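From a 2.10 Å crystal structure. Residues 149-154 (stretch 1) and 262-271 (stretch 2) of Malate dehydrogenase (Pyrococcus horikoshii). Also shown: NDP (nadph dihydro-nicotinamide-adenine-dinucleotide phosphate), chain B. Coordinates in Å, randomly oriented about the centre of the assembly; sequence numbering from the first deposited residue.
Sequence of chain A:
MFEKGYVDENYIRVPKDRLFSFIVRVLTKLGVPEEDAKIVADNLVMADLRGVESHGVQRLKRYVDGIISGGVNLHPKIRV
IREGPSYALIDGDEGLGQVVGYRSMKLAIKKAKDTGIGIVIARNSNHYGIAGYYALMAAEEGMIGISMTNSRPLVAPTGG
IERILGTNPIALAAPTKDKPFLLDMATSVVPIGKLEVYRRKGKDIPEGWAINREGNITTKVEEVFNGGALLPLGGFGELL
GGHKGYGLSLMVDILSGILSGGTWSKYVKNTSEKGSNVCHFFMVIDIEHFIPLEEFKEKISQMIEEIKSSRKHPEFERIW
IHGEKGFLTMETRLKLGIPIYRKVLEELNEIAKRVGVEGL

Stretch 1, residues 149-154: TNSRPL
Stretch 2 (262-271) GTWSKYVKNT

Two loops can pack closely without one clear direct hydrogen bond between them, and residues 149-154 and 262-271 of this malate dehydrogenase, at least 112 positions apart where they touch, bury 420 Å² in this way. The register is set by three pairs: Ser151 CA lies 5.2 Å from Ser265 CA, Arg152 CA 5.1 Å from Val268 CA, and Pro153 CA 5.0 Å from Lys266 CA. Stretch 1 is extended from Thr149 to Pro153, with Ser151 at phi/psi -160/-169 and Arg152 at -66/150. Stretch 2 turns through a short 3-10 segment at 266-267, closed by Tyr267 N to Trp264 O and Val268 N to Ser265 O, both 2.9 Å.

At the turn, Ser265 CA offers its hydrogen to Ser151 O (3.2 Å, 125° at H). The approach is made by backbone: Ser151 CB points away from stretch 2, and Ser265 CB points sideways. Val268 (t) points toward stretch 1, its CB 3.4 Å from Ser151 O, while the compact ring of Pro153, C-gamma endo, brings CD to 3.1 Å from Ser265 O. Buried Asn150 (p, chi2 7°) reaches across, ND2 lying 3.0 Å from Thr263 O.

At the more exposed margin, Arg152 (m, t, m, chi4 97°) lies with Asn270 ND2 over one guanidinium face. One water bridges them, accepting from Arg152 NH1 (3.1 Å) and donating to Asn270 OD1 (3.2 Å).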

ATOM      1  N   THR A 149      -0.044 -10.427  -3.932  1.00 15.48           N
ATOM      2  CA  THR A 149      -0.262 -11.383  -5.005  1.00 16.15           C
ATOM      3  C   THR A 149      -1.287 -10.797  -5.969  1.00 16.86           C
ATOM      4  O   THR A 149      -2.179 -10.054  -5.561  1.00 17.89           O
ATOM      5  CB  THR A 149      -0.812 -12.727  -4.468  1.00 16.42           C
ATOM      6  OG1 THR A 149      -0.947 -13.653  -5.552  1.00 16.36           O
ATOM      7  CG2 THR A 149      -2.182 -12.531  -3.811  1.00 15.29           C
ATOM      8  N   ASN A 150      -1.148 -11.103  -7.253  1.00 16.98           N
ATOM      9  CA  ASN A 150      -2.123 -10.620  -8.206  1.00 16.98           C
ATOM     10  C   ASN A 150      -3.134 -11.756  -8.341  1.00 19.18           C
ATOM     11  O   ASN A 150      -3.025 -12.777  -7.647  1.00 19.03           O
ATOM     12  CB  ASN A 150      -1.468 -10.260  -9.551  1.00 15.73           C
ATOM     13  CG  ASN A 150      -0.761 -11.424 -10.201  1.00 15.83           C
ATOM     14  OD1 ASN A 150      -0.847 -12.562  -9.742  1.00 20.25           O
ATOM     15  ND2 ASN A 150      -0.061 -11.145 -11.290  1.00 18.38           N
ATOM     16  N   SER A 151      -4.129 -11.588  -9.201  1.00 19.64           N
ATOM     17  CA  SER A 151      -5.136 -12.628  -9.351  1.00 23.60           C
ATOM     18  C   SER A 151      -5.888 -12.499 -10.662  1.00 25.24           C
ATOM     19  O   SER A 151      -5.498 -11.734 -11.544  1.00 24.12           O
ATOM     20  CB  SER A 151      -6.124 -12.560  -8.185  1.00 24.53           C
ATOM     21  OG  SER A 151      -6.831 -11.329  -8.197  1.00 28.02           O
ATOM     22  N   ARG A 152      -6.970 -13.259 -10.783  1.00 26.74           N
ATOM     23  CA  ARG A 152      -7.792 -13.227 -11.984  1.00 27.42           C
ATOM     24  C   ARG A 152      -8.440 -11.857 -12.095  1.00 26.88           C
ATOM     25  O   ARG A 152      -8.694 -11.202 -11.085  1.00 26.61           O
ATOM     26  CB  ARG A 152      -8.883 -14.301 -11.909  1.00 29.27           C
ATOM     27  CG  ARG A 152      -8.351 -15.712 -11.777  1.00 34.87           C
ATOM     28  CD  ARG A 152      -9.470 -16.750 -11.816  1.00 40.03           C
ATOM     29  NE  ARG A 152     -10.453 -16.549 -10.754  1.00 44.03           N
ATOM     30  CZ  ARG A 152     -11.609 -15.911 -10.910  1.00 46.23           C
ATOM     31  NH1 ARG A 152     -11.941 -15.411 -12.096  1.00 48.25           N
ATOM     32  NH2 ARG A 152     -12.433 -15.769  -9.879  1.00 46.25           N
ATOM     33  N   PRO A 153      -8.707 -11.396 -13.325  1.00 27.06           N
ATOM     34  CA  PRO A 153      -9.339 -10.084 -13.496  1.00 27.29           C
ATOM     35  C   PRO A 153     -10.765 -10.096 -12.944  1.00 27.54           C
ATOM     36  O   PRO A 153     -11.593 -10.909 -13.358  1.00 27.19           O
ATOM     37  CB  PRO A 153      -9.290  -9.873 -15.009  1.00 27.58           C
ATOM     38  CG  PRO A 153      -9.353 -11.275 -15.550  1.00 27.75           C
ATOM     39  CD  PRO A 153      -8.414 -12.017 -14.628  1.00 26.98           C
ATOM     40  N   LEU A 154     -11.042  -9.194 -12.008  1.00 27.73           N
ATOM     41  CA  LEU A 154     -12.358  -9.114 -11.381  1.00 27.53           C
ATOM     42  C   LEU A 154     -12.775  -7.677 -11.089  1.00 28.44           C
ATOM     43  O   LEU A 154     -13.944  -7.415 -10.814  1.00 29.23           O
ATOM     44  CB  LEU A 154     -12.358  -9.893 -10.060  1.00 28.71           C
ATOM     45  CG  LEU A 154     -12.249 -11.420 -10.059  1.00 28.76           C
ATOM     46  CD1 LEU A 154     -11.529 -11.885  -8.802  1.00 30.27           C
ATOM     47  CD2 LEU A 154     -13.635 -12.029 -10.142  1.00 28.97           C
ATOM     48  N   GLY A 262       6.568 -12.235 -15.068  1.00 20.43           N
ATOM     49  CA  GLY A 262       5.416 -13.120 -15.111  1.00 20.43           C
ATOM     50  C   GLY A 262       4.338 -12.470 -15.961  1.00 21.73           C
ATOM     51  O   GLY A 262       4.536 -12.262 -17.155  1.00 20.72           O
ATOM     52  N   THR A 263       3.191 -12.159 -15.367  1.00 21.01           N
ATOM     53  CA  THR A 263       2.128 -11.491 -16.114  1.00 21.38           C
ATOM     54  C   THR A 263       1.211 -10.751 -15.149  1.00 21.80           C
ATOM     55  O   THR A 263       1.241 -11.003 -13.942  1.00 20.56           O
ATOM     56  CB  THR A 263       1.295 -12.492 -16.964  1.00 22.41           C
ATOM     57  OG1 THR A 263       0.529 -11.763 -17.928  1.00 24.51           O
ATOM     58  CG2 THR A 263       0.342 -13.298 -16.095  1.00 22.20           C
ATOM     59  N   TRP A 264       0.402  -9.832 -15.667  1.00 21.13           N
ATOM     60  CA  TRP A 264      -0.498  -9.100 -14.796  1.00 19.70           C
ATOM     61  C   TRP A 264      -1.901  -9.708 -14.780  1.00 21.80           C
ATOM     62  O   TRP A 264      -2.233 -10.565 -15.599  1.00 21.80           O
ATOM     63  CB  TRP A 264      -0.521  -7.605 -15.165  1.00 19.77           C
ATOM     64  CG  TRP A 264      -0.962  -7.285 -16.557  1.00 19.95           C
ATOM     65  CD1 TRP A 264      -0.304  -7.572 -17.709  1.00 18.36           C
ATOM     66  CD2 TRP A 264      -2.164  -6.603 -16.933  1.00 17.24           C
ATOM     67  NE1 TRP A 264      -1.019  -7.111 -18.788  1.00 19.19           N
ATOM     68  CE2 TRP A 264      -2.167  -6.510 -18.340  1.00 19.20           C
ATOM     69  CE3 TRP A 264      -3.236  -6.055 -16.217  1.00 18.81           C
ATOM     70  CZ2 TRP A 264      -3.204  -5.895 -19.051  1.00 17.01           C
ATOM     71  CZ3 TRP A 264      -4.270  -5.440 -16.924  1.00 18.14           C
ATOM     72  CH2 TRP A 264      -4.242  -5.366 -18.326  1.00 19.20           C
ATOM     73  N   SER A 265      -2.705  -9.273 -13.815  1.00 22.07           N
ATOM     74  CA  SER A 265      -4.057  -9.780 -13.598  1.00 24.20           C
ATOM     75  C   SER A 265      -4.896 -10.198 -14.801  1.00 24.86           C
ATOM     76  O   SER A 265      -5.431 -11.310 -14.832  1.00 22.90           O
ATOM     77  CB  SER A 265      -4.837  -8.772 -12.764  1.00 24.65           C
ATOM     78  OG  SER A 265      -4.207  -8.619 -11.507  1.00 29.19           O
ATOM     79  N   LYS A 266      -5.017  -9.314 -15.781  1.00 24.26           N
ATOM     80  CA  LYS A 266      -5.810  -9.608 -16.962  1.00 24.13           C
ATOM     81  C   LYS A 266      -5.489 -10.972 -17.571  1.00 24.03           C
ATOM     82  O   LYS A 266      -6.376 -11.652 -18.078  1.00 23.35           O
ATOM     83  CB  LYS A 266      -5.607  -8.510 -18.011  1.00 24.86           C
ATOM     84  CG  LYS A 266      -6.436  -8.703 -19.270  1.00 25.44           C
ATOM     85  CD  LYS A 266      -6.142  -7.622 -20.291  1.00 27.50           C
ATOM     86  CE  LYS A 266      -6.856  -7.908 -21.612  1.00 28.05           C
ATOM     87  NZ  LYS A 266      -6.528  -6.877 -22.637  1.00 28.44           N
ATOM     88  N   TYR A 267      -4.225 -11.380 -17.503  1.00 23.41           N
ATOM     89  CA  TYR A 267      -3.816 -12.649 -18.087  1.00 23.10           C
ATOM     90  C   TYR A 267      -3.627 -13.819 -17.131  1.00 23.19           C
ATOM     91  O   TYR A 267      -3.162 -14.883 -17.535  1.00 23.30           O
ATOM     92  CB  TYR A 267      -2.560 -12.426 -18.929  1.00 24.95           C
ATOM     93  CG  TYR A 267      -2.834 -11.495 -20.087  1.00 26.67           C
ATOM     94  CD1 TYR A 267      -3.483 -11.953 -21.232  1.00 27.40           C
ATOM     95  CD2 TYR A 267      -2.523 -10.137 -20.004  1.00 27.14           C
ATOM     96  CE1 TYR A 267      -3.823 -11.080 -22.268  1.00 29.69           C
ATOM     97  CE2 TYR A 267      -2.859  -9.254 -21.031  1.00 27.43           C
ATOM     98  CZ  TYR A 267      -3.509  -9.731 -22.157  1.00 29.11           C
ATOM     99  OH  TYR A 267      -3.855  -8.865 -23.167  1.00 28.39           O
ATOM    100  N   VAL A 268      -3.995 -13.628 -15.870  1.00 21.88           N
ATOM    101  CA  VAL A 268      -3.892 -14.693 -14.882  1.00 21.24           C
ATOM    102  C   VAL A 268      -5.080 -15.637 -15.112  1.00 23.19           C
ATOM    103  O   VAL A 268      -6.227 -15.193 -15.136  1.00 22.39           O
ATOM    104  CB  VAL A 268      -3.958 -14.120 -13.439  1.00 21.52           C
ATOM    105  CG1 VAL A 268      -4.020 -15.251 -12.421  1.00 17.97           C
ATOM    106  CG2 VAL A 268      -2.739 -13.231 -13.177  1.00 19.80           C
ATOM    107  N   LYS A 269      -4.798 -16.928 -15.284  1.00 24.65           N
ATOM    108  CA  LYS A 269      -5.836 -17.937 -15.530  1.00 25.28           C
ATOM    109  C   LYS A 269      -6.278 -18.635 -14.250  1.00 25.57           C
ATOM    110  O   LYS A 269      -5.615 -18.543 -13.213  1.00 25.27           O
ATOM    111  CB  LYS A 269      -5.320 -19.019 -16.484  1.00 26.17           C
ATOM    112  CG  LYS A 269      -4.744 -18.540 -17.802  1.00 27.68           C
ATOM    113  CD  LYS A 269      -4.225 -19.750 -18.577  1.00 28.44           C
ATOM    114  CE  LYS A 269      -3.412 -19.357 -19.795  1.00 34.81           C
ATOM    115  NZ  LYS A 269      -2.828 -20.565 -20.463  1.00 37.05           N
ATOM    116  N   ASN A 270      -7.395 -19.356 -14.336  1.00 27.27           N
ATOM    117  CA  ASN A 270      -7.912 -20.098 -13.189  1.00 28.18           C
ATOM    118  C   ASN A 270      -6.923 -21.206 -12.851  1.00 24.48           C
ATOM    119  O   ASN A 270      -6.139 -21.625 -13.697  1.00 21.20           O
ATOM    120  CB  ASN A 270      -9.280 -20.706 -13.507  1.00 33.57           C
ATOM    121  CG  ASN A 270     -10.333 -19.653 -13.786  1.00 39.66           C
ATOM    122  OD1 ASN A 270     -10.310 -18.991 -14.827  1.00 45.10           O
ATOM    123  ND2 ASN A 270     -11.260 -19.483 -12.850  1.00 41.96           N
ATOM    124  N   THR A 271      -6.974 -21.676 -11.611  1.00 24.99           N
ATOM    125  CA  THR A 271      -6.079 -22.722 -11.125  1.00 23.39           C
ATOM    126  C   THR A 271      -6.039 -24.005 -11.959  1.00 23.94           C
ATOM    127  O   THR A 271      -4.973 -24.586 -12.145  1.00 22.52           O
ATOM    128  CB  THR A 271      -6.432 -23.108  -9.674  1.00 24.99           C
ATOM    129  OG1 THR A 271      -6.415 -21.935  -8.850  1.00 23.77           O
ATOM    130  CG2 THR A 271      -5.416 -24.119  -9.128  1.00 22.94           C
TER
HETATM  131  PA  NDP B 401     -11.322  -7.425   5.467  1.00 27.15           P
HETATM  132  O1A NDP B 401     -11.940  -8.573   6.086  1.00 29.38           O
HETATM  133  O2A NDP B 401     -12.085  -6.190   5.071  1.00 28.04           O
HETATM  134  O5B NDP B 401     -10.069  -6.986   6.431  1.00 28.10           O
HETATM  135  C5B NDP B 401      -9.211  -5.883   6.089  1.00 26.61           C
HETATM  136  C4B NDP B 401      -8.155  -5.819   7.209  1.00 25.06           C
HETATM  137  O4B NDP B 401      -8.682  -4.865   8.149  1.00 26.29           O
HETATM  138  C3B NDP B 401      -7.868  -7.066   7.998  1.00 25.38           C
HETATM  139  O3B NDP B 401      -6.438  -7.092   8.289  1.00 21.60           O
HETATM  140  C2B NDP B 401      -8.661  -6.977   9.254  1.00 23.71           C
HETATM  141  O2B NDP B 401      -8.192  -7.718  10.393  1.00 23.34           O
HETATM  142  C1B NDP B 401      -8.740  -5.492   9.429  1.00 25.55           C
HETATM  143  N9A NDP B 401      -9.998  -4.993  10.049  1.00 29.54           N
HETATM  144  C8A NDP B 401     -11.336  -5.445   9.870  1.00 29.06           C
HETATM  145  N7A NDP B 401     -12.176  -4.726  10.579  1.00 30.72           N
HETATM  146  C5A NDP B 401     -11.430  -3.790  11.236  1.00 30.65           C
HETATM  147  C6A NDP B 401     -11.721  -2.720  12.142  1.00 31.23           C
HETATM  148  N6A NDP B 401     -12.984  -2.474  12.507  1.00 31.29           N
HETATM  149  N1A NDP B 401     -10.697  -1.940  12.635  1.00 30.98           N
HETATM  150  C2A NDP B 401      -9.398  -2.182  12.263  1.00 29.37           C
HETATM  151  N3A NDP B 401      -9.023  -3.161  11.413  1.00 28.90           N
HETATM  152  C4A NDP B 401     -10.093  -3.939  10.929  1.00 30.06           C
HETATM  153  O3  NDP B 401     -10.459  -7.791   4.205  1.00 29.05           O
HETATM  154  PN  NDP B 401     -10.673  -8.375   2.746  1.00 28.90           P
HETATM  155  O1N NDP B 401     -10.195  -7.333   1.842  1.00 27.75           O
HETATM  156  O2N NDP B 401     -12.139  -8.702   2.729  1.00 31.25           O
HETATM  157  O5D NDP B 401      -9.741  -9.664   2.796  1.00 27.80           O
HETATM  158  C5D NDP B 401     -10.159 -10.959   2.281  1.00 29.72           C
HETATM  159  C4D NDP B 401      -9.012 -12.025   2.469  1.00 28.48           C
HETATM  160  O4D NDP B 401      -8.820 -12.636   1.206  1.00 29.86           O
HETATM  161  C3D NDP B 401      -7.617 -11.494   2.883  1.00 27.84           C
HETATM  162  O3D NDP B 401      -7.076 -12.388   3.865  1.00 27.28           O
HETATM  163  C2D NDP B 401      -6.809 -11.429   1.599  1.00 27.69           C
HETATM  164  O2D NDP B 401      -5.427 -11.580   1.846  1.00 24.57           O
HETATM  165  C1D NDP B 401      -7.457 -12.579   0.783  1.00 27.73           C
HETATM  166  N1N NDP B 401      -7.423 -12.374  -0.691  1.00 25.33           N
HETATM  167  C2N NDP B 401      -6.636 -13.294  -1.438  1.00 24.99           C
HETATM  168  C3N NDP B 401      -6.605 -13.108  -2.881  1.00 25.12           C
HETATM  169  C7N NDP B 401      -5.820 -14.029  -3.709  1.00 24.05           C
HETATM  170  O7N NDP B 401      -5.750 -13.940  -4.941  1.00 24.91           O
HETATM  171  N7N NDP B 401      -5.118 -15.043  -3.134  1.00 24.05           N
HETATM  172  C4N NDP B 401      -7.359 -12.033  -3.444  1.00 27.27           C
HETATM  173  C5N NDP B 401      -8.116 -11.143  -2.693  1.00 26.71           C
HETATM  174  C6N NDP B 401      -8.156 -11.312  -1.311  1.00 26.04           C
HETATM  175  P2B NDP B 401      -8.747  -9.083  10.887  1.00 26.07           P
HETATM  176  O1X NDP B 401      -8.775  -8.896  12.346  1.00 25.43           O
HETATM  177  O2X NDP B 401      -7.815 -10.184  10.493  1.00 24.13           O
HETATM  178  O3X NDP B 401     -10.140  -9.314  10.310  1.00 24.43           O
HETATM  179  O   HOH W   1     -10.561 -15.763 -14.889  1.00 49.84           O